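PDB 4I0X: ESAT-6-like protein MAB_3112 from Mycobacterium abscessus, which is of unknown function but pairs with MAB_3113 as the EsxEF complex, a heterodimer of WXG100-family proteins that is probably secreted. Local coordinates for the interface of chains A and B. Numbering follows the deposited sequence. Chains: chain A, ESAT-6-like protein MAB_3112; chain B, ESAT-6-like protein MAB_3113.

Contact 1: the interface of chains A and B. Residues chain A 30, 48-49, 52; chain B 75-76, 78-79.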
# COMPACT_ATOMS: atom_id res chain seq x y z
N VAL A 30 2.44 6.44 -13.72
CA VAL A 30 1.31 5.81 -14.36
C VAL A 30 0.63 6.76 -15.29
O VAL A 30 0.37 6.41 -16.43
CB VAL A 30 0.28 5.27 -13.37
CG1 VAL A 30 -0.99 4.85 -14.12
CG2 VAL A 30 0.87 4.08 -12.60
N GLY A 48 -7.18 -0.14 -12.68
CA GLY A 48 -6.38 -0.87 -11.74
C GLY A 48 -5.56 0.03 -10.82
O GLY A 48 -5.49 -0.18 -9.62
N TRP A 49 -4.91 1.04 -11.42
CA TRP A 49 -4.12 2.00 -10.68
C TRP A 49 -4.97 2.84 -9.73
O TRP A 49 -4.59 3.07 -8.58
CB TRP A 49 -3.26 2.89 -11.60
CG TRP A 49 -2.68 3.99 -10.79
CD1 TRP A 49 -2.98 5.31 -10.88
CD2 TRP A 49 -1.77 3.84 -9.71
NE1 TRP A 49 -2.28 6.01 -9.92
CE2 TRP A 49 -1.54 5.12 -9.18
CE3 TRP A 49 -1.13 2.76 -9.12
CZ2 TRP A 49 -0.70 5.34 -8.10
CZ3 TRP A 49 -0.28 2.98 -8.06
CH2 TRP A 49 -0.07 4.26 -7.56
N MET A 52 -5.50 0.58 -6.93
CA MET A 52 -4.27 0.51 -6.15
C MET A 52 -3.97 1.79 -5.28
O MET A 52 -3.60 1.71 -4.11
CB MET A 52 -3.12 0.21 -7.12
CG MET A 52 -1.86 -0.06 -6.47
SD MET A 52 -0.62 -0.85 -7.57
CE MET A 52 0.50 -1.19 -6.23
N GLY B 75 -5.84 -4.19 -7.35
CA GLY B 75 -5.54 -3.16 -8.31
C GLY B 75 -4.30 -3.50 -9.11
O GLY B 75 -4.28 -3.44 -10.34
N LEU B 76 -3.24 -3.85 -8.40
CA LEU B 76 -2.03 -4.28 -9.08
C LEU B 76 -2.29 -5.44 -10.05
O LEU B 76 -1.73 -5.46 -11.15
CB LEU B 76 -0.94 -4.65 -8.05
CG LEU B 76 0.29 -5.27 -8.64
CD1 LEU B 76 1.03 -4.22 -9.44
CD2 LEU B 76 1.18 -5.84 -7.53
N GLN B 78 -5.00 -6.14 -11.69
CA GLN B 78 -5.61 -5.57 -12.87
C GLN B 78 -4.59 -4.89 -13.80
O GLN B 78 -4.68 -5.01 -15.02
CB GLN B 78 -6.69 -4.58 -12.44
CG GLN B 78 -7.36 -3.92 -13.60
CD GLN B 78 -8.68 -3.29 -13.22
OE1 GLN B 78 -9.04 -3.21 -12.03
NE2 GLN B 78 -9.41 -2.83 -14.23
N MET B 79 -3.63 -4.18 -13.22
CA MET B 79 -2.58 -3.52 -13.97
C MET B 79 -1.71 -4.53 -14.69
O MET B 79 -1.41 -4.37 -15.88
CB MET B 79 -1.74 -2.67 -13.02
CG MET B 79 -2.46 -1.45 -12.50
SD MET B 79 -1.64 -0.67 -11.07
CE MET B 79 -0.20 -0.03 -11.85
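B:Met79 lies against A:Met52 and A:Trp49 where helix 52-87 of chain B packs on helix 40-72 of chain A. Both chains are WXG100 proteins, built as helical hairpins, and their second helices meet here.

The sulfur contacts are apolar. SD of B:Met79 stands 3.7 Å from SD of A:Met52, and the two side chains are nearly perpendicular. The straight chain of A:Met52 past CG carries its sulfur out to chain B; there SD of A:Met52 also meets CB of B:Leu76 at 3.8 Å. Those two side chains lie alongside each other in parallel. B:Met79 bends at its end (chi3 69°), and this turns CE toward the indole of A:Trp49. SD of B:Met79 lies at the edge of the indole, in plane, 4.0 Å from CE3 of A:Trp49. The same sulfur touches CA of A:Trp49, so it spans backbone and ring. Within chain A, CG2 of A:Val30 sits 3.9 Å above one face of the A:Trp49 indole, toward its rim, and backs the ring from the first helix.

The remaining contacts are with backbone. A:Gly48 has no side chain, and B:Gly75 faces it in the same way: CA of B:Gly75 comes to 3.2 Å from O of A:Gly48. The two glycines probably allow the helices to run close here. The amide end of B:Gln78 lies by A:Gly48 but is poorly ordered.

Contact 2: the interface of chains A and B. Residues chain A 19, 22-23, 26, 52, 56; chain B 19, 22-23, 26-27.
B:Phe26 points its ring into chain A with the far rim leading. CD1 of A:Leu26 lies off one side of the ring plane, by the CG end. CA of A:Met19 lies at the ring edge, in plane, 4.0 Å from CE1 of B:Phe26. The tip atom CZ of B:Phe26 is 3.6 Å from the carbonyl O of A:Met19, a van der Waals contact with the helix backbone. CA of A:Gly22 also meets CE1 of B:Phe26, at 3.9 Å, where no side chain holds the ring away. N of A:Ser23 lies near CZ. From the second helix of chain A, CB of A:Ala56 touches CE2 of B:Phe26 at 4.2 Å. CG of B:Phe26 is anti to the backbone N (chi1 -177°), which sends the ring away from its own helix and into the groove between helices 4-32 and 40-72.

The two methyl branches of A:Leu26 do different work. CD1 of A:Leu26 rests 3.6 Å from CB of B:Phe26 and also touches CG and CD2 of the ring. CD2 of A:Leu26 reaches the preceding turn of helix 11-47, 3.8 Å from CB of B:Arg22 and near the backbone of B:Ala23. B:Arg22 takes part here by its CB, and its extended chain carries the guanidinium away.

The terminal methyl of A:Met52 meets the backbone of B:Ala23. CE of A:Met52 lies 3.3 Å from O of B:Ala23, while SD faces the CB of that alanine more loosely.

Much of the buried surface belongs to A:Leu26 and B:Phe26. Their apolar interlocking probably anchors the first helix of MAB_3113 on helix 4-32, while A:Ala56 and A:Met52 bring in helix 40-72. The site should thus help hold the EsxEF heterodimer together.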
# COMPACT_ATOMS: atom_id res chain seq x y z
N MET A 19 5.10 5.49 2.10
CA MET A 19 3.98 5.09 1.24
C MET A 19 3.37 6.26 0.51
O MET A 19 2.99 6.14 -0.68
CB MET A 19 2.93 4.37 2.06
CG MET A 19 3.32 2.97 2.41
SD MET A 19 1.94 2.04 3.12
CE MET A 19 0.78 2.16 1.73
N GLY A 22 5.86 7.16 -2.22
CA GLY A 22 5.85 6.12 -3.23
C GLY A 22 4.62 6.17 -4.08
O GLY A 22 4.68 6.02 -5.30
N SER A 23 3.48 6.31 -3.42
CA SER A 23 2.21 6.44 -4.10
C SER A 23 2.15 7.65 -5.05
O SER A 23 1.64 7.54 -6.16
CB SER A 23 1.10 6.55 -3.06
OG SER A 23 -0.15 6.55 -3.71
N LEU A 26 4.39 6.96 -8.05
CA LEU A 26 3.83 5.99 -8.98
C LEU A 26 2.69 6.60 -9.77
O LEU A 26 2.48 6.26 -10.90
CB LEU A 26 3.31 4.77 -8.23
CG LEU A 26 4.34 3.72 -7.93
CD1 LEU A 26 3.76 2.80 -6.88
CD2 LEU A 26 4.74 2.96 -9.22
N MET A 52 -5.50 0.58 -6.93
CA MET A 52 -4.27 0.51 -6.15
C MET A 52 -3.97 1.79 -5.28
O MET A 52 -3.60 1.71 -4.11
CB MET A 52 -3.12 0.21 -7.12
CG MET A 52 -1.86 -0.06 -6.47
SD MET A 52 -0.62 -0.85 -7.57
CE MET A 52 0.50 -1.19 -6.23
N ALA A 56 -3.71 2.29 -1.25
CA ALA A 56 -2.51 2.89 -0.68
C ALA A 56 -2.87 4.05 0.24
O ALA A 56 -2.39 4.13 1.36
CB ALA A 56 -1.56 3.33 -1.81
N VAL B 19 6.99 0.62 -15.26
CA VAL B 19 6.11 1.26 -14.30
C VAL B 19 5.39 0.18 -13.50
O VAL B 19 5.21 0.29 -12.29
CB VAL B 19 5.08 2.18 -15.01
CG1 VAL B 19 4.05 2.70 -14.01
CG2 VAL B 19 5.80 3.29 -15.74
N ARG B 22 7.59 -1.18 -10.94
CA ARG B 22 7.71 -0.29 -9.78
C ARG B 22 6.49 -0.41 -8.85
O ARG B 22 6.61 -0.39 -7.60
CB ARG B 22 7.90 1.16 -10.22
CG ARG B 22 9.20 1.41 -10.90
CD ARG B 22 9.33 2.88 -11.33
NE ARG B 22 10.64 3.06 -11.90
CZ ARG B 22 11.35 4.18 -11.91
NH1 ARG B 22 10.90 5.31 -11.40
NH2 ARG B 22 12.54 4.15 -12.48
N ALA B 23 5.32 -0.60 -9.45
CA ALA B 23 4.08 -0.81 -8.69
C ALA B 23 4.11 -2.15 -7.94
O ALA B 23 3.57 -2.26 -6.86
CB ALA B 23 2.87 -0.78 -9.63
N PHE B 26 6.45 -1.67 -5.06
CA PHE B 26 5.76 -0.91 -4.03
C PHE B 26 4.83 -1.82 -3.22
O PHE B 26 4.85 -1.80 -2.00
CB PHE B 26 4.96 0.22 -4.65
CG PHE B 26 4.28 1.09 -3.67
CD1 PHE B 26 5.00 1.96 -2.87
CD2 PHE B 26 2.92 1.07 -3.55
CE1 PHE B 26 4.35 2.79 -1.96
CE2 PHE B 26 2.26 1.91 -2.64
CZ PHE B 26 2.99 2.77 -1.86
N LYS B 27 4.00 -2.62 -3.90
CA LYS B 27 3.15 -3.57 -3.21
C LYS B 27 3.95 -4.49 -2.30
O LYS B 27 3.52 -4.79 -1.20
CB LYS B 27 2.32 -4.40 -4.22
CG LYS B 27 1.42 -5.43 -3.61
CD LYS B 27 2.15 -6.74 -3.39
CE LYS B 27 1.36 -7.86 -3.96
NZ LYS B 27 2.02 -9.18 -3.70

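Contact 1 and contact 2 are neighbouring patches of one heterodimer interface, with the centres of their C-alpha atoms about 9 Å apart. A:Met52 belongs to both. Helix 40-72 of chain A is therefore the common element. Helix 4-32 makes direct contact in contact 2 and in contact 1 mainly backs the indole through A:Val30. Chain B uses a different helix in each patch: 52-87 in contact 1 and 11-47 in contact 2. A:Met52 thus reaches both arms of the chain B hairpin. Both patches help pack the hairpins into a four-helix bundle, in keeping with an EsxEF complex of one copy of each protein.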